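Local coordinates for cytochrome C-type biogenesis protein ccmF (Thermus thermophilus, PDB 6ZMQ) that acts as a membrane-bound heme lyase in cytochrome c maturation, binding heme b and probably taking part in moving heme across the membrane, at residues Leu103-Pro106 with Trp107-Leu110; Gly112-Leu115 with Leu116-Leu119; Lys131-Asp134 with Pro135-Ser139. All coordinates share one frame; numbering follows the deposited sequence.

Contact 1: residues Leu103-Pro106 with Trp107-Leu110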
loop_
_atom_site.group_PDB
_atom_site.type_symbol
_atom_site.label_atom_id
_atom_site.label_comp_id
_atom_site.label_asym_id
_atom_site.label_seq_id
_atom_site.Cartn_x
_atom_site.Cartn_y
_atom_site.Cartn_z
ATOM N N LEU A 103 14.027 -14.372 10.088
ATOM C CA LEU A 103 13.192 -14.794 8.973
ATOM C C LEU A 103 12.672 -13.621 8.151
ATOM O O LEU A 103 12.170 -13.841 7.043
ATOM C CB LEU A 103 12.011 -15.659 9.448
ATOM C CG LEU A 103 12.325 -16.960 10.211
ATOM C CD1 LEU A 103 11.398 -17.162 11.414
ATOM C CD2 LEU A 103 12.339 -18.189 9.294
ATOM N N VAL A 104 12.772 -12.392 8.657
ATOM C CA VAL A 104 12.380 -11.203 7.910
ATOM C C VAL A 104 13.583 -10.352 7.517
ATOM O O VAL A 104 13.418 -9.296 6.894
ATOM C CB VAL A 104 11.339 -10.377 8.679
ATOM C CG1 VAL A 104 10.177 -11.261 9.128
ATOM C CG2 VAL A 104 11.970 -9.649 9.859
ATOM N N THR A 105 14.791 -10.801 7.839
ATOM C CA THR A 105 16.028 -10.342 7.198
ATOM C C THR A 105 16.167 -10.715 5.705
ATOM O O THR A 105 16.731 -9.892 4.967
ATOM C CB THR A 105 17.230 -10.853 8.010
ATOM O OG1 THR A 105 17.045 -10.480 9.376
ATOM C CG2 THR A 105 18.529 -10.178 7.602
ATOM N N PRO A 106 15.664 -11.850 5.163
ATOM C CA PRO A 106 15.755 -12.048 3.695
ATOM C C PRO A 106 14.979 -11.071 2.807
ATOM O O PRO A 106 14.958 -11.292 1.597
ATOM C CB PRO A 106 15.207 -13.470 3.498
ATOM C CG PRO A 106 15.568 -14.133 4.678
ATOM C CD PRO A 106 15.294 -13.159 5.760
ATOM N N TRP A 107 14.336 -10.020 3.338
ATOM C CA TRP A 107 13.996 -8.860 2.524
ATOM C C TRP A 107 14.356 -7.549 3.224
ATOM O O TRP A 107 13.705 -6.529 2.974
ATOM C CB TRP A 107 12.509 -8.902 2.108
ATOM C CG TRP A 107 11.491 -8.880 3.207
ATOM C CD1 TRP A 107 10.944 -7.778 3.800
ATOM C CD2 TRP A 107 10.878 -10.015 3.836
ATOM N NE1 TRP A 107 10.035 -8.156 4.759
ATOM C CE2 TRP A 107 9.981 -9.525 4.803
ATOM C CE3 TRP A 107 11.008 -11.400 3.682
ATOM C CZ2 TRP A 107 9.219 -10.371 5.608
ATOM C CZ3 TRP A 107 10.248 -12.240 4.484
ATOM C CH2 TRP A 107 9.369 -11.718 5.431
ATOM N N ALA A 108 15.396 -7.550 4.070
ATOM C CA ALA A 108 15.734 -6.372 4.874
ATOM C C ALA A 108 16.310 -5.242 4.023
ATOM O O ALA A 108 15.748 -4.141 3.968
ATOM C CB ALA A 108 16.712 -6.749 5.990
ATOM N N ALA A 109 17.445 -5.479 3.371
ATOM C CA ALA A 109 17.974 -4.499 2.435
ATOM C C ALA A 109 17.586 -4.893 1.008
ATOM O O ALA A 109 16.645 -5.656 0.792
ATOM C CB ALA A 109 19.480 -4.331 2.606
ATOM N N LEU A 110 18.320 -4.352 0.026
ATOM C CA LEU A 110 17.828 -4.256 -1.351
ATOM C C LEU A 110 17.790 -5.617 -2.054
ATOM O O LEU A 110 16.762 -5.994 -2.634
ATOM C CB LEU A 110 18.681 -3.234 -2.119
ATOM C CG LEU A 110 18.421 -2.745 -3.556
ATOM C CD1 LEU A 110 19.045 -1.366 -3.707
ATOM C CD2 LEU A 110 18.956 -3.651 -4.664
#
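W107 lays one face of its indole against V104, three residues earlier, and this one side chain makes most of the contact. Its CB starts against the preceding residue, 3.4 Å from the carbonyl carbon of P106. From there CG is set between the backbone N and the carbonyl carbon (chi1 61°), a turn that brings the ring back along the chain, over V104. The carbonyl oxygen of V104 then sits 3.9 Å above the ring plane of W107, over its centre. Farther out, CZ2 of W107 reaches CB of V104 at 3.7 Å, and CG1 of V104 spans CZ2 and CH2. On that same face the CA of V104 stands 4.0 Å from the centroid of the six-membered ring, close to the ring normal, as a CH-pi contact. At the far corner CZ3 of W107 approaches O of L103 obliquely at 3.6 Å. The indole NE1 looks elsewhere for its partner and donates to O of A187, which helps to fix the rotation of the ring.

The backbone turns here as well. N of A108 donates to O of T105 at 2.8 Å (158° at the hydrogen), closing a beta turn with P106 and W107 in its middle. The turn links helix 99-104 to helix 110-129 within a predicted transmembrane segment. T105 and P106 pack on L79 of helix 61-81, A108 meets Y88 of helix 87-92, and W107 lies against P190 and V191 of helix 185-213.

Contact 2: residues Gly112-Leu115 with Leu116-Leu119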
loop_
_atom_site.group_PDB
_atom_site.type_symbol
_atom_site.label_atom_id
_atom_site.label_comp_id
_atom_site.label_asym_id
_atom_site.label_seq_id
_atom_site.Cartn_x
_atom_site.Cartn_y
_atom_site.Cartn_z
ATOM N N GLY A 112 18.086 -8.903 -1.115
ATOM C CA GLY A 112 17.135 -9.878 -0.603
ATOM C C GLY A 112 15.689 -9.495 -0.857
ATOM O O GLY A 112 14.842 -10.367 -1.095
ATOM N N SER A 113 15.388 -8.193 -0.852
ATOM C CA SER A 113 14.014 -7.771 -1.099
ATOM C C SER A 113 13.635 -7.929 -2.564
ATOM O O SER A 113 12.481 -8.243 -2.868
ATOM C CB SER A 113 13.788 -6.337 -0.632
ATOM O OG SER A 113 14.688 -5.434 -1.239
ATOM N N ILE A 114 14.586 -7.751 -3.489
ATOM C CA ILE A 114 14.223 -8.042 -4.875
ATOM C C ILE A 114 14.202 -9.548 -5.123
ATOM O O ILE A 114 13.506 -10.003 -6.039
ATOM C CB ILE A 114 15.097 -7.295 -5.907
ATOM C CG1 ILE A 114 16.585 -7.433 -5.638
ATOM C CG2 ILE A 114 14.740 -5.824 -5.940
ATOM C CD1 ILE A 114 17.445 -7.378 -6.884
ATOM N N LEU A 115 14.890 -10.348 -4.291
ATOM C CA LEU A 115 14.684 -11.801 -4.347
ATOM C C LEU A 115 13.269 -12.189 -3.896
ATOM O O LEU A 115 12.607 -13.004 -4.550
ATOM C CB LEU A 115 15.745 -12.532 -3.517
ATOM C CG LEU A 115 15.708 -14.072 -3.394
ATOM C CD1 LEU A 115 15.404 -14.788 -4.720
ATOM C CD2 LEU A 115 17.002 -14.612 -2.799
ATOM N N LEU A 116 12.783 -11.605 -2.797
ATOM C CA LEU A 116 11.414 -11.889 -2.345
ATOM C C LEU A 116 10.383 -11.335 -3.332
ATOM O O LEU A 116 9.320 -11.933 -3.545
ATOM C CB LEU A 116 11.211 -11.323 -0.930
ATOM C CG LEU A 116 9.957 -11.525 -0.054
ATOM C CD1 LEU A 116 8.823 -10.517 -0.297
ATOM C CD2 LEU A 116 9.421 -12.954 -0.222
ATOM N N TRP A 117 10.721 -10.212 -3.968
ATOM C CA TRP A 117 9.895 -9.577 -4.989
ATOM C C TRP A 117 9.755 -10.461 -6.224
ATOM O O TRP A 117 8.642 -10.681 -6.726
ATOM C CB TRP A 117 10.557 -8.247 -5.341
ATOM C CG TRP A 117 9.718 -7.260 -5.999
ATOM C CD1 TRP A 117 8.460 -7.441 -6.464
ATOM C CD2 TRP A 117 10.063 -5.900 -6.279
ATOM N NE1 TRP A 117 7.997 -6.287 -7.013
ATOM C CE2 TRP A 117 8.955 -5.319 -6.911
ATOM C CE3 TRP A 117 11.198 -5.116 -6.051
ATOM C CZ2 TRP A 117 8.948 -4.002 -7.343
ATOM C CZ3 TRP A 117 11.185 -3.795 -6.465
ATOM C CH2 TRP A 117 10.059 -3.250 -7.095
ATOM N N GLY A 118 10.885 -10.959 -6.740
ATOM C CA GLY A 118 10.852 -11.878 -7.862
ATOM C C GLY A 118 10.224 -13.209 -7.515
ATOM O O GLY A 118 9.614 -13.845 -8.373
ATOM N N LEU A 119 10.309 -13.619 -6.244
ATOM C CA LEU A 119 9.634 -14.841 -5.805
ATOM C C LEU A 119 8.119 -14.694 -5.817
ATOM O O LEU A 119 7.407 -15.600 -6.268
ATOM C CB LEU A 119 10.105 -15.248 -4.407
ATOM C CG LEU A 119 9.526 -16.591 -3.968
ATOM C CD1 LEU A 119 10.626 -17.361 -3.444
ATOM C CD2 LEU A 119 8.456 -16.503 -2.865
#
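The indole of W117 meets I114 obliquely, with CG2 of I114 placed 3.6 Å from CE3 of W117 and a little farther from CZ3. Around the same ring lie other aromatic groups: Y194 of helix 185-213 stacks with it, while F152, F197 and F329 meet it at varied inclinations. W117 reaches this aromatic cluster because its CG is anti to the backbone N (chi1 -161°). On I114, CG2 is the branch anti to the carbonyl carbon, beside the backbone N, and it is this methyl that touches the six-membered part of the indole.

Behind the side chains four successive backbone bonds hold the turns together. N of L116 donates to O of G112 and N of W117 to O of S113, each at 2.9 Å. The next two, N of G118 to O of I114 and N of L119 to O of L115, are of the same length. The hydroxyl of S113 turns back to the carbonyls of A109 and L110, and L115 and L116 face helix 61-81. Unbroken i to i+4 bonding with an aliphatic-aromatic i, i+3 pair along one side is the plain alpha-helical arrangement, here in a buried part of helix 110-129, within a predicted transmembrane segment of the helical bundle.

Contact 3: residues Lys131-Asp134 with Pro135-Ser139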
loop_
_atom_site.group_PDB
_atom_site.type_symbol
_atom_site.label_atom_id
_atom_site.label_comp_id
_atom_site.label_asym_id
_atom_site.label_seq_id
_atom_site.Cartn_x
_atom_site.Cartn_y
_atom_site.Cartn_z
ATOM N N LYS A 131 -4.487 -20.731 -16.117
ATOM C CA LYS A 131 -5.554 -19.943 -16.702
ATOM C C LYS A 131 -6.448 -20.792 -17.608
ATOM O O LYS A 131 -5.979 -21.727 -18.267
ATOM C CB LYS A 131 -4.925 -18.802 -17.500
ATOM C CG LYS A 131 -3.769 -19.309 -18.388
ATOM C CD LYS A 131 -3.245 -18.296 -19.390
ATOM C CE LYS A 131 -1.757 -18.512 -19.635
ATOM N NZ LYS A 131 -1.025 -18.746 -18.378
ATOM N N PRO A 132 -7.751 -20.520 -17.613
ATOM C CA PRO A 132 -8.627 -20.983 -18.703
ATOM C C PRO A 132 -8.707 -19.963 -19.841
ATOM O O PRO A 132 -9.762 -19.376 -20.119
ATOM C CB PRO A 132 -9.960 -21.181 -17.974
ATOM C CG PRO A 132 -9.941 -20.102 -16.928
ATOM C CD PRO A 132 -8.529 -20.157 -16.412
ATOM N N LEU A 133 -7.580 -19.745 -20.518
ATOM C CA LEU A 133 -7.467 -18.668 -21.492
ATOM C C LEU A 133 -7.015 -19.184 -22.854
ATOM O O LEU A 133 -6.166 -20.079 -22.947
ATOM C CB LEU A 133 -6.530 -17.578 -20.953
ATOM C CG LEU A 133 -6.377 -16.288 -21.746
ATOM C CD1 LEU A 133 -7.548 -15.437 -21.390
ATOM C CD2 LEU A 133 -5.110 -15.569 -21.315
ATOM N N ASP A 134 -7.609 -18.600 -23.900
ATOM C CA ASP A 134 -7.369 -18.983 -25.286
ATOM C C ASP A 134 -5.935 -18.633 -25.706
ATOM O O ASP A 134 -5.378 -17.649 -25.212
ATOM C CB ASP A 134 -8.445 -18.308 -26.164
ATOM C CG ASP A 134 -8.470 -16.793 -26.032
ATOM O OD1 ASP A 134 -7.546 -16.119 -26.535
ATOM O OD2 ASP A 134 -9.426 -16.263 -25.422
ATOM N N PRO A 135 -5.308 -19.432 -26.595
ATOM C CA PRO A 135 -3.826 -19.486 -26.638
ATOM C C PRO A 135 -3.083 -18.242 -27.135
ATOM O O PRO A 135 -1.895 -18.112 -26.804
ATOM C CB PRO A 135 -3.561 -20.688 -27.560
ATOM C CG PRO A 135 -4.798 -21.525 -27.430
ATOM C CD PRO A 135 -5.878 -20.499 -27.442
ATOM N N TRP A 136 -3.711 -17.354 -27.921
ATOM C CA TRP A 136 -3.014 -16.159 -28.410
ATOM C C TRP A 136 -2.650 -15.213 -27.267
ATOM O O TRP A 136 -1.466 -14.889 -27.050
ATOM C CB TRP A 136 -3.870 -15.414 -29.443
ATOM C CG TRP A 136 -4.067 -16.092 -30.784
ATOM C CD1 TRP A 136 -3.488 -15.736 -31.970
ATOM C CD2 TRP A 136 -4.947 -17.185 -31.086
ATOM N NE1 TRP A 136 -3.923 -16.558 -32.979
ATOM C CE2 TRP A 136 -4.820 -17.455 -32.463
ATOM C CE3 TRP A 136 -5.820 -17.969 -30.323
ATOM C CZ2 TRP A 136 -5.532 -18.472 -33.091
ATOM C CZ3 TRP A 136 -6.516 -18.986 -30.946
ATOM C CH2 TRP A 136 -6.366 -19.232 -32.318
ATOM N N ARG A 137 -3.631 -14.833 -26.461
ATOM C CA ARG A 137 -3.264 -13.996 -25.340
ATOM C C ARG A 137 -2.795 -14.800 -24.135
ATOM O O ARG A 137 -2.249 -14.206 -23.209
ATOM C CB ARG A 137 -4.390 -13.033 -24.957
ATOM C CG ARG A 137 -5.704 -13.494 -24.403
ATOM C CD ARG A 137 -6.704 -12.439 -24.864
ATOM N NE ARG A 137 -7.540 -11.934 -23.777
ATOM C CZ ARG A 137 -8.622 -12.534 -23.299
ATOM N NH1 ARG A 137 -9.064 -13.659 -23.844
ATOM N NH2 ARG A 137 -9.286 -11.976 -22.298
ATOM N N ALA A 138 -2.892 -16.134 -24.169
ATOM C CA ALA A 138 -2.182 -16.942 -23.177
ATOM C C ALA A 138 -0.674 -16.877 -23.403
ATOM O O ALA A 138 0.102 -16.671 -22.453
ATOM C CB ALA A 138 -2.686 -18.385 -23.226
ATOM N N SER A 139 -0.254 -16.990 -24.668
ATOM C CA SER A 139 1.148 -16.809 -25.032
ATOM C C SER A 139 1.622 -15.393 -24.731
ATOM O O SER A 139 2.752 -15.196 -24.261
ATOM C CB SER A 139 1.346 -17.116 -26.513
ATOM O OG SER A 139 1.013 -15.992 -27.310
#
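The carboxylate of D134 is gripped by two arginines: OD2 forms a salt bridge with NH1 of R137 at 3.1 Å, while OD1 pairs with R215. OD2 comes in at the edge of the R137 guanidinium, and the two flat groups are inclined by 29°. Over one face of that guanidinium lies L133, whose CD1 stands 3.4 Å above the plane, toward the rim. R137 gets there through a CG set between its backbone N and carbonyl carbon (chi1 66°) and a further bend at chi3, which curl the chain back toward the loop. Its NH2 continues to E222 in a second salt bridge, so the group is held from two directions. A leucine in place of R137 would probably leave E222 without this mate and the D134 carboxylate with one cationic partner fewer.

A backbone bond supports the same turn, N of A138 donating to O of D134 at 3.1 Å. Beside it CE of K131 packs 3.7 Å from CB of A138, and CD2 of L133 lies near that methyl too. D134 holds the N-cap position of helix 135-157 without capping it through its side chain, and P135 follows in the first turn: a proline-led helix start, tied by salt bridges to the loop beyond helix 185-213.

In the fold
The three contacts come in series along the chain, across three successive helices, 99-104, 110-129 and 135-157. Contact 1 is the turn between helices 99-104 and 110-129; contact 2 lies in the early turns of helix 110-129, its centre about 9 Å from that of contact 1. The two touch, CE3 of W107 lying 3.9 Å from CG of L116. Contact 3, at the loop into helix 135-157, is about 27 Å from contact 2 and 35 Å from contact 1, centre to centre, with no touch. Helix 110-129 thus spans the distance between two local turns, and helix 185-213 packs beside all three contacts.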